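Local atomic coordinates of guanine nucleotide exchange factor SRM1 (Saccharomyces cerevisiae, PDB entry 3OF7), a protein that promotes the exchange of GDP for GTP on the small GTPases GSP1 and GSP2, binds chromatin and controls RNA metabolism and nuclear transport. Residues A[146-151]-A[163-168]; A[156-161]-A[174-179]; A[395-400]-A[421-426]. All blocks are in the same frame, centred on the assembly; numbering follows the deposited sequence.

Contact 1: A[146-151]-A[163-168]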
loop_
_atom_site.group_PDB
_atom_site.type_symbol
_atom_site.label_atom_id
_atom_site.label_comp_id
_atom_site.label_asym_id
_atom_site.label_seq_id
_atom_site.Cartn_x
_atom_site.Cartn_y
_atom_site.Cartn_z
ATOM N N GLU A 146 11.762 26.045 -2.469
ATOM C CA GLU A 146 11.765 26.720 -1.169
ATOM C C GLU A 146 12.523 25.922 -0.105
ATOM O O GLU A 146 12.560 26.314 1.066
ATOM C CB GLU A 146 10.332 26.983 -0.685
ATOM C CG GLU A 146 9.433 27.734 -1.662
ATOM C CD GLU A 146 8.443 28.653 -0.963
ATOM O OE1 GLU A 146 7.726 28.195 -0.046
ATOM O OE2 GLU A 146 8.382 29.844 -1.336
ATOM N N GLY A 147 13.101 24.790 -0.502
ATOM C CA GLY A 147 13.872 23.961 0.418
ATOM C C GLY A 147 13.061 22.944 1.202
ATOM O O GLY A 147 13.590 22.277 2.094
ATOM N N HIS A 148 11.776 22.810 0.888
ATOM C CA HIS A 148 10.976 21.756 1.514
ATOM C C HIS A 148 11.208 20.447 0.771
ATOM O O HIS A 148 11.693 20.455 -0.359
ATOM C CB HIS A 148 9.493 22.122 1.539
ATOM C CG HIS A 148 9.224 23.441 2.188
ATOM N ND1 HIS A 148 9.482 23.677 3.519
ATOM C CD2 HIS A 148 8.760 24.607 1.679
ATOM C CE1 HIS A 148 9.171 24.927 3.811
ATOM N NE2 HIS A 148 8.734 25.514 2.711
ATOM N N LYS A 149 10.858 19.337 1.416
ATOM C CA LYS A 149 11.066 18.011 0.845
ATOM C C LYS A 149 9.833 17.132 0.989
ATOM O O LYS A 149 9.000 17.360 1.861
ATOM C CB LYS A 149 12.271 17.341 1.510
ATOM C CG LYS A 149 13.601 17.847 0.951
ATOM C CD LYS A 149 14.802 17.253 1.663
ATOM C CE LYS A 149 16.102 17.847 1.121
ATOM N NZ LYS A 149 16.089 19.341 1.168
ATOM N N VAL A 150 9.734 16.119 0.133
ATOM C CA VAL A 150 8.680 15.117 0.260
ATOM C C VAL A 150 9.020 14.177 1.415
ATOM O O VAL A 150 10.154 13.699 1.517
ATOM C CB VAL A 150 8.528 14.295 -1.032
ATOM C CG1 VAL A 150 7.472 13.191 -0.861
ATOM C CG2 VAL A 150 8.193 15.203 -2.226
ATOM N N VAL A 151 8.045 13.908 2.277
ATOM C CA VAL A 151 8.233 12.949 3.372
ATOM C C VAL A 151 7.440 11.662 3.166
ATOM O O VAL A 151 7.747 10.642 3.776
ATOM C CB VAL A 151 7.925 13.551 4.770
ATOM C CG1 VAL A 151 8.813 14.778 5.041
ATOM C CG2 VAL A 151 6.442 13.906 4.905
ATOM N N LEU A 163 3.240 14.225 0.103
ATOM C CA LEU A 163 3.167 14.990 1.336
ATOM C C LEU A 163 4.509 15.658 1.616
ATOM O O LEU A 163 5.543 14.984 1.653
ATOM C CB LEU A 163 2.792 14.073 2.501
ATOM C CG LEU A 163 2.816 14.682 3.908
ATOM C CD1 LEU A 163 1.801 15.830 4.035
ATOM C CD2 LEU A 163 2.581 13.614 4.970
ATOM N N PHE A 164 4.489 16.977 1.821
ATOM C CA PHE A 164 5.727 17.736 2.003
ATOM C C PHE A 164 6.013 18.028 3.473
ATOM O O PHE A 164 5.114 17.989 4.309
ATOM C CB PHE A 164 5.712 19.026 1.175
ATOM C CG PHE A 164 5.971 18.811 -0.287
ATOM C CD1 PHE A 164 4.935 18.449 -1.152
ATOM C CD2 PHE A 164 7.249 18.969 -0.807
ATOM C CE1 PHE A 164 5.170 18.253 -2.504
ATOM C CE2 PHE A 164 7.499 18.774 -2.170
ATOM C CZ PHE A 164 6.459 18.418 -3.020
ATOM N N SER A 165 7.277 18.314 3.771
ATOM C CA SER A 165 7.722 18.539 5.140
ATOM C C SER A 165 7.095 19.787 5.768
ATOM O O SER A 165 7.143 19.955 6.987
ATOM C CB SER A 165 9.244 18.653 5.182
ATOM O OG SER A 165 9.681 19.612 4.240
ATOM N N ASN A 166 6.513 20.652 4.944
ATOM C CA ASN A 166 5.803 21.821 5.463
ATOM C C ASN A 166 4.289 21.595 5.613
ATOM O O ASN A 166 3.541 22.542 5.843
ATOM C CB ASN A 166 6.090 23.057 4.602
ATOM C CG ASN A 166 5.478 22.966 3.215
ATOM O OD1 ASN A 166 5.030 21.903 2.777
ATOM N ND2 ASN A 166 5.460 24.090 2.513
ATOM N N GLY A 167 3.848 20.344 5.468
ATOM C CA GLY A 167 2.436 19.991 5.656
ATOM C C GLY A 167 1.566 20.107 4.415
ATOM O O GLY A 167 0.380 19.759 4.447
ATOM N N GLU A 168 2.147 20.589 3.324
ATOM C CA GLU A 168 1.420 20.759 2.064
ATOM C C GLU A 168 1.273 19.441 1.310
ATOM O O GLU A 168 2.152 18.576 1.377
ATOM C CB GLU A 168 2.118 21.776 1.171
ATOM C CG GLU A 168 2.108 23.203 1.739
ATOM C CD GLU A 168 2.474 24.262 0.715
ATOM O OE1 GLU A 168 3.053 23.925 -0.337
ATOM O OE2 GLU A 168 2.177 25.451 0.968
HETATM O O HOH W 1 10.308 21.917 5.325
#

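Contact 2: A[156-161]-A[174-179]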
loop_
_atom_site.group_PDB
_atom_site.type_symbol
_atom_site.label_atom_id
_atom_site.label_comp_id
_atom_site.label_asym_id
_atom_site.label_seq_id
_atom_site.Cartn_x
_atom_site.Cartn_y
_atom_site.Cartn_z
ATOM N N THR A 156 -2.917 5.583 -5.440
ATOM C CA THR A 156 -4.107 4.752 -5.541
ATOM C C THR A 156 -4.072 4.065 -6.911
ATOM O O THR A 156 -3.020 3.983 -7.539
ATOM C CB THR A 156 -5.403 5.590 -5.402
ATOM O OG1 THR A 156 -5.539 6.451 -6.535
ATOM C CG2 THR A 156 -5.390 6.416 -4.115
ATOM N N ASP A 157 -5.211 3.568 -7.379
ATOM C CA ASP A 157 -5.275 3.010 -8.730
ATOM C C ASP A 157 -4.976 4.089 -9.775
ATOM O O ASP A 157 -4.205 3.852 -10.709
ATOM C CB ASP A 157 -6.640 2.378 -9.013
ATOM C CG ASP A 157 -6.723 0.927 -8.575
ATOM O OD1 ASP A 157 -5.960 0.488 -7.676
ATOM O OD2 ASP A 157 -7.589 0.220 -9.124
ATOM N N ASN A 158 -5.542 5.280 -9.570
ATOM C CA ASN A 158 -5.599 6.329 -10.595
ATOM C C ASN A 158 -5.126 7.725 -10.127
ATOM O O ASN A 158 -5.092 8.674 -10.927
ATOM C CB ASN A 158 -7.043 6.431 -11.133
ATOM C CG ASN A 158 -7.598 5.091 -11.617
ATOM O OD1 ASN A 158 -8.515 4.506 -11.005
ATOM N ND2 ASN A 158 -7.045 4.599 -12.715
ATOM N N MET A 159 -4.779 7.855 -8.847
ATOM C CA MET A 159 -4.299 9.140 -8.312
ATOM C C MET A 159 -2.983 9.028 -7.564
ATOM O O MET A 159 -2.576 7.947 -7.136
ATOM C CB MET A 159 -5.379 9.945 -7.540
ATOM C CG MET A 159 -5.653 9.612 -6.079
ATOM S SD MET A 159 -4.600 10.184 -4.702
ATOM C CE MET A 159 -4.792 11.972 -4.639
ATOM N N SER A 160 -2.318 10.164 -7.433
ATOM C CA SER A 160 -1.003 10.229 -6.840
ATOM C C SER A 160 -0.975 11.386 -5.863
ATOM O O SER A 160 -1.675 12.387 -6.057
ATOM C CB SER A 160 0.034 10.449 -7.933
ATOM O OG SER A 160 0.126 9.311 -8.768
ATOM N N CYS A 161 -0.171 11.244 -4.819
ATOM C CA CYS A 161 -0.103 12.242 -3.763
ATOM C C CYS A 161 1.302 12.329 -3.186
ATOM O O CYS A 161 1.964 11.310 -3.002
ATOM C CB CYS A 161 -1.113 11.926 -2.660
ATOM S SG CYS A 161 -1.304 13.252 -1.439
ATOM N N THR A 174 -6.803 11.055 -10.971
ATOM C CA THR A 174 -8.259 11.134 -10.807
ATOM C C THR A 174 -8.756 10.025 -9.889
ATOM O O THR A 174 -7.981 9.136 -9.517
ATOM C CB THR A 174 -9.004 11.062 -12.176
ATOM O OG1 THR A 174 -10.353 11.527 -12.018
ATOM C CG2 THR A 174 -9.035 9.626 -12.730
ATOM N N PHE A 175 -10.029 10.086 -9.507
ATOM C CA PHE A 175 -10.687 8.957 -8.858
ATOM C C PHE A 175 -11.721 8.352 -9.790
ATOM O O PHE A 175 -12.569 9.061 -10.355
ATOM C CB PHE A 175 -11.367 9.363 -7.545
ATOM C CG PHE A 175 -10.460 10.073 -6.585
ATOM C CD1 PHE A 175 -10.531 11.455 -6.435
ATOM C CD2 PHE A 175 -9.528 9.363 -5.836
ATOM C CE1 PHE A 175 -9.678 12.130 -5.536
ATOM C CE2 PHE A 175 -8.677 10.024 -4.934
ATOM C CZ PHE A 175 -8.755 11.417 -4.791
ATOM N N ARG A 176 -11.644 7.034 -9.946
ATOM C CA ARG A 176 -12.696 6.294 -10.610
ATOM C C ARG A 176 -13.734 5.806 -9.605
ATOM O O ARG A 176 -13.574 5.941 -8.393
ATOM C CB ARG A 176 -12.115 5.111 -11.394
ATOM C CG ARG A 176 -11.398 5.506 -12.673
ATOM C CD ARG A 176 -10.914 4.264 -13.410
ATOM N NE ARG A 176 -10.062 4.604 -14.545
ATOM C CZ ARG A 176 -10.505 4.866 -15.772
ATOM N NH1 ARG A 176 -11.805 4.823 -16.044
ATOM N NH2 ARG A 176 -9.639 5.174 -16.729
ATOM N N CYS A 177 -14.816 5.259 -10.138
ATOM C CA CYS A 177 -15.858 4.626 -9.359
ATOM C C CYS A 177 -16.300 3.386 -10.143
ATOM O O CYS A 177 -15.726 3.070 -11.190
ATOM C CB CYS A 177 -17.020 5.599 -9.167
ATOM S SG CYS A 177 -17.690 6.200 -10.721
ATOM N N ASN A 178 -17.326 2.696 -9.651
ATOM C CA ASN A 178 -17.769 1.427 -10.248
ATOM C C ASN A 178 -17.982 1.475 -11.766
ATOM O O ASN A 178 -17.743 0.481 -12.461
ATOM C CB ASN A 178 -19.050 0.921 -9.557
ATOM C CG ASN A 178 -18.843 0.600 -8.081
ATOM O OD1 ASN A 178 -17.713 0.495 -7.603
ATOM N ND2 ASN A 178 -19.947 0.443 -7.349
ATOM N N GLU A 179 -18.406 2.632 -12.274
ATOM C CA GLU A 179 -18.886 2.749 -13.658
ATOM C C GLU A 179 -18.045 3.632 -14.589
ATOM O O GLU A 179 -18.262 3.634 -15.808
ATOM C CB GLU A 179 -20.366 3.180 -13.696
ATOM C CG GLU A 179 -20.749 4.310 -12.738
ATOM C CD GLU A 179 -21.125 3.815 -11.346
ATOM O OE1 GLU A 179 -22.072 3.005 -11.223
ATOM O OE2 GLU A 179 -20.475 4.244 -10.369
HETATM O O HOH W 2 -7.715 6.915 -7.852
#

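Contact 3: A[395-400]-A[421-426]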
loop_
_atom_site.group_PDB
_atom_site.type_symbol
_atom_site.label_atom_id
_atom_site.label_comp_id
_atom_site.label_asym_id
_atom_site.label_seq_id
_atom_site.Cartn_x
_atom_site.Cartn_y
_atom_site.Cartn_z
ATOM N N ASN A 395 15.218 -10.576 9.401
ATOM C CA ASN A 395 16.543 -10.757 8.778
ATOM C C ASN A 395 16.685 -10.247 7.329
ATOM O O ASN A 395 17.736 -10.422 6.711
ATOM C CB ASN A 395 17.036 -12.214 8.929
ATOM C CG ASN A 395 16.307 -13.208 8.015
ATOM O OD1 ASN A 395 15.285 -12.895 7.395
ATOM N ND2 ASN A 395 16.839 -14.423 7.936
ATOM N N GLY A 396 15.630 -9.630 6.795
ATOM C CA GLY A 396 15.696 -8.989 5.475
ATOM C C GLY A 396 15.386 -9.885 4.288
ATOM O O GLY A 396 15.726 -9.560 3.148
ATOM N N ILE A 397 14.754 -11.020 4.560
ATOM C CA ILE A 397 14.316 -11.937 3.518
ATOM C C ILE A 397 12.814 -11.704 3.352
ATOM O O ILE A 397 12.089 -11.641 4.344
ATOM C CB ILE A 397 14.632 -13.413 3.893
ATOM C CG1 ILE A 397 16.160 -13.628 3.926
ATOM C CG2 ILE A 397 13.973 -14.392 2.907
ATOM C CD1 ILE A 397 16.601 -15.063 4.196
ATOM N N ALA A 398 12.378 -11.548 2.105
ATOM C CA ALA A 398 10.962 -11.339 1.779
ATOM C C ALA A 398 10.186 -12.650 1.606
ATOM O O ALA A 398 10.729 -13.659 1.128
ATOM C CB ALA A 398 10.828 -10.458 0.531
ATOM N N TYR A 399 8.912 -12.618 2.002
ATOM C CA TYR A 399 8.009 -13.772 1.970
ATOM C C TYR A 399 6.713 -13.335 1.324
ATOM O O TYR A 399 6.191 -12.271 1.646
ATOM C CB TYR A 399 7.713 -14.282 3.387
ATOM C CG TYR A 399 8.896 -14.968 4.041
ATOM C CD1 TYR A 399 10.008 -14.232 4.447
ATOM C CD2 TYR A 399 8.905 -16.354 4.246
ATOM C CE1 TYR A 399 11.105 -14.846 5.037
ATOM C CE2 TYR A 399 10.003 -16.985 4.842
ATOM C CZ TYR A 399 11.096 -16.219 5.229
ATOM O OH TYR A 399 12.187 -16.813 5.816
ATOM N N SER A 400 6.186 -14.158 0.429
ATOM C CA SER A 400 4.981 -13.787 -0.302
ATOM C C SER A 400 3.958 -14.912 -0.306
ATOM O O SER A 400 4.288 -16.081 -0.061
ATOM C CB SER A 400 5.341 -13.402 -1.743
ATOM O OG SER A 400 5.945 -14.499 -2.409
ATOM N N PRO A 421 2.854 -17.783 3.795
ATOM C CA PRO A 421 4.025 -16.959 3.495
ATOM C C PRO A 421 5.241 -17.816 3.115
ATOM O O PRO A 421 5.672 -18.678 3.889
ATOM C CB PRO A 421 4.258 -16.201 4.800
ATOM C CG PRO A 421 2.876 -16.089 5.387
ATOM C CD PRO A 421 2.242 -17.410 5.086
ATOM N N THR A 422 5.775 -17.565 1.926
ATOM C CA THR A 422 6.801 -18.408 1.339
ATOM C C THR A 422 8.003 -17.563 0.933
ATOM O O THR A 422 7.878 -16.548 0.235
ATOM C CB THR A 422 6.219 -19.215 0.149
ATOM O OG1 THR A 422 5.129 -20.020 0.620
ATOM C CG2 THR A 422 7.256 -20.120 -0.486
ATOM N N ARG A 423 9.170 -18.000 1.388
ATOM C CA ARG A 423 10.432 -17.318 1.113
ATOM C C ARG A 423 10.658 -17.076 -0.375
ATOM O O ARG A 423 10.516 -17.988 -1.187
ATOM C CB ARG A 423 11.572 -18.161 1.689
ATOM C CG ARG A 423 12.967 -17.650 1.436
ATOM C CD ARG A 423 13.947 -18.614 2.089
ATOM N NE ARG A 423 15.335 -18.238 1.870
ATOM C CZ ARG A 423 16.369 -19.035 2.121
ATOM N NH1 ARG A 423 16.164 -20.260 2.591
ATOM N NH2 ARG A 423 17.604 -18.606 1.900
ATOM N N ILE A 424 10.993 -15.836 -0.726
ATOM C CA ILE A 424 11.432 -15.516 -2.076
ATOM C C ILE A 424 12.951 -15.707 -2.115
ATOM O O ILE A 424 13.703 -14.981 -1.445
ATOM C CB ILE A 424 11.058 -14.082 -2.501
ATOM C CG1 ILE A 424 9.527 -13.892 -2.458
ATOM C CG2 ILE A 424 11.601 -13.790 -3.899
ATOM C CD1 ILE A 424 9.057 -12.438 -2.586
ATOM N N LYS A 425 13.376 -16.713 -2.870
ATOM C CA LYS A 425 14.792 -17.000 -3.098
ATOM C C LYS A 425 15.061 -16.952 -4.596
ATOM O O LYS A 425 14.514 -17.754 -5.356
ATOM C CB LYS A 425 15.146 -18.380 -2.535
ATOM C CG LYS A 425 16.634 -18.718 -2.526
ATOM C CD LYS A 425 16.860 -20.065 -1.840
ATOM C CE LYS A 425 18.336 -20.427 -1.779
ATOM N NZ LYS A 425 18.531 -21.717 -1.039
ATOM N N ASN A 426 15.863 -15.978 -5.020
ATOM C CA ASN A 426 16.342 -15.896 -6.402
ATOM C C ASN A 426 17.693 -15.212 -6.397
ATOM O O ASN A 426 18.022 -14.510 -5.435
ATOM C CB ASN A 426 15.317 -15.230 -7.365
ATOM C CG ASN A 426 15.451 -13.700 -7.458
ATOM O OD1 ASN A 426 15.584 -13.001 -6.455
ATOM N ND2 ASN A 426 15.361 -13.183 -8.677
HETATM O O HOH W 3 13.977 -12.298 -0.166
#

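Contact 1: A[146-151]-A[163-168]
Lys149 and Ser165 hold the open end of a beta hairpin together through two hydrogen bonds. Lys149 N donates to Ser165 OG over 3.1 Å in an almost straight bond (176° at the hydrogen), and Ser165 N returns a bond to Lys149 O at 2.7 Å. The serine hydroxyl can reach Lys149 N because it sits between its own backbone N and carbonyl carbon (chi1 52°). Deeper in the hairpin Val151 N donates to Leu163 O (2.8 Å). Between these bonds Val150 and Phe164 form an antiparallel non-hydrogen-bonded pair. A water joins the side chains as well, 2.7 Å from His148 ND1 and 2.6 Å from Ser165 OG, and it lies in the plane of the imidazole.

The ring contacts are of the CH-pi kind. Asn166 CB stands 3.8 Å from the centroid of the His148 ring, over its face, while ND2 of the same amide lies above that face nearer the rim. The two planes are 31° apart. Asn166 OD1 accepts from Glu168 N, an Asx turn that helps fix the amide within the type I turn from Phe164 to Gly167. On the Phe164 ring, Val150 CG2 rests over one face, 4.0 Å from the centroid. Apolar contact continues where Val151 CG2 meets Leu163 CG at 3.8 Å.

Helix 142-145 ends in a Schellman motif at Gly147, and its Pro143 touches His148, Phe164 and Glu168. From there the chain enters strand 150-155, paired with strand 159-164, whose Leu163 packs on Ile206 and Leu209 of strand 206-211.

Contact 2: A[156-161]-A[174-179]
Met159 and Phe175 make a contact in which the methionine side chain is curled: CG lies between the backbone N and carbonyl carbon (chi1 83°), and the chain bends again at chi2 and chi3. The two side chains run side by side in the same direction. Met159 CG comes to 3.3 Å from Phe175 CE2, a tight carbon contact, whereas SD is 5.1 Å from the ring centroid and 59° off its normal, an oblique Met-aromatic contact.

The backbones meet through one direct bond, Thr174 N to Asn158 O (2.9 Å), with the donor well above the carbonyl plane. A water supplies a second link: it accepts from Thr156 OG1 (2.6 Å) and Asn158 N, and donates to Thr174 O (2.8 Å). Thr156 OG1 also accepts from Met159 N in an ST motif, tying the water to the tight turn between strands 150-155 and 159-164. The strands joined here, 159-164 and 169-177, are neighbours in one antiparallel blade of the beta-propeller of RCC1-like proteins. Asn158 lies across the aliphatic part of Arg176, at about a right angle to it. Farther out, Trp228 meets Phe175 edge-to-face, Ile216 of strand 215-220 touches Met159, and Lys190 O takes a hydrogen bond from Thr174 OG1.

Contact 3: A[395-400]-A[421-426]
Tyr399 and Arg423 face each other as an antiparallel non-hydrogen-bonded pair, and the ring lies against the opposing backbone. Arg423 CA stands over one face, 4.0 Å from the ring centroid and 25° off the normal, a CH-pi contact offset toward the CD2-CE2 rim. Arg423 CB touches the same rim at CE2 (3.7 Å). The arginine chain then runs out extended, its CG anti to the backbone N (chi1 177°), and passes Ile397, whose CG2 meets Arg423 CG at 3.7 Å. Tyr399 CB also comes against Pro421 CB.

Ser400 and Thr422 form the adjoining hydrogen-bonded pair, with Ser400 N giving to Thr422 O and Thr422 N to Ser400 O, both 2.9 Å. A third backbone bond, Ile424 N to Ala398 O, is nearly straight at 175°. Beyond it a water accepts from Ala398 N (2.9 Å) and donates to Ile424 O (3.0 Å), extending the pairing where the segments part. On the side away from Tyr399, Ile424 CG1 packs on Ser400 OG at 3.6 Å, and its CD1 touches Ala398 CB.

Several neighbours position these groups. Ser400 OG bonds to Val409 O and Thr422 OG1 to Val420 O, giving both hydroxyls a partner. Met463 of helix 453-464 touches Tyr399 and Ile397, while Val390 of strand 388-393 backs Ala398 and Ser400. Strand 398-402 is the third and 421-423 the fourth and outermost strand of a four-stranded antiparallel sheet, the form of blade from which the RCC1-like beta-propeller is built.

In the fold
Contacts 1 and 2 share strand 159-164 and the sheet formed with strands 150-155 and 169-177, yet their centres are 23 Å apart: contact 1 is at the open end of the first hairpin, contact 2 near its turn, closer to the centre of the chain. Their segments alternate along the sequence. Contact 3 follows both in series, in the sheet of strands 379-384, 388-393, 398-402 and 421-423, with its centre 34 Å from that of contact 1 and 31 Å from that of contact 2. Contacts 2 and 3 lie on opposite sides of the chain's centre, consistent with separate blades of one propeller within the RCC1-like domain.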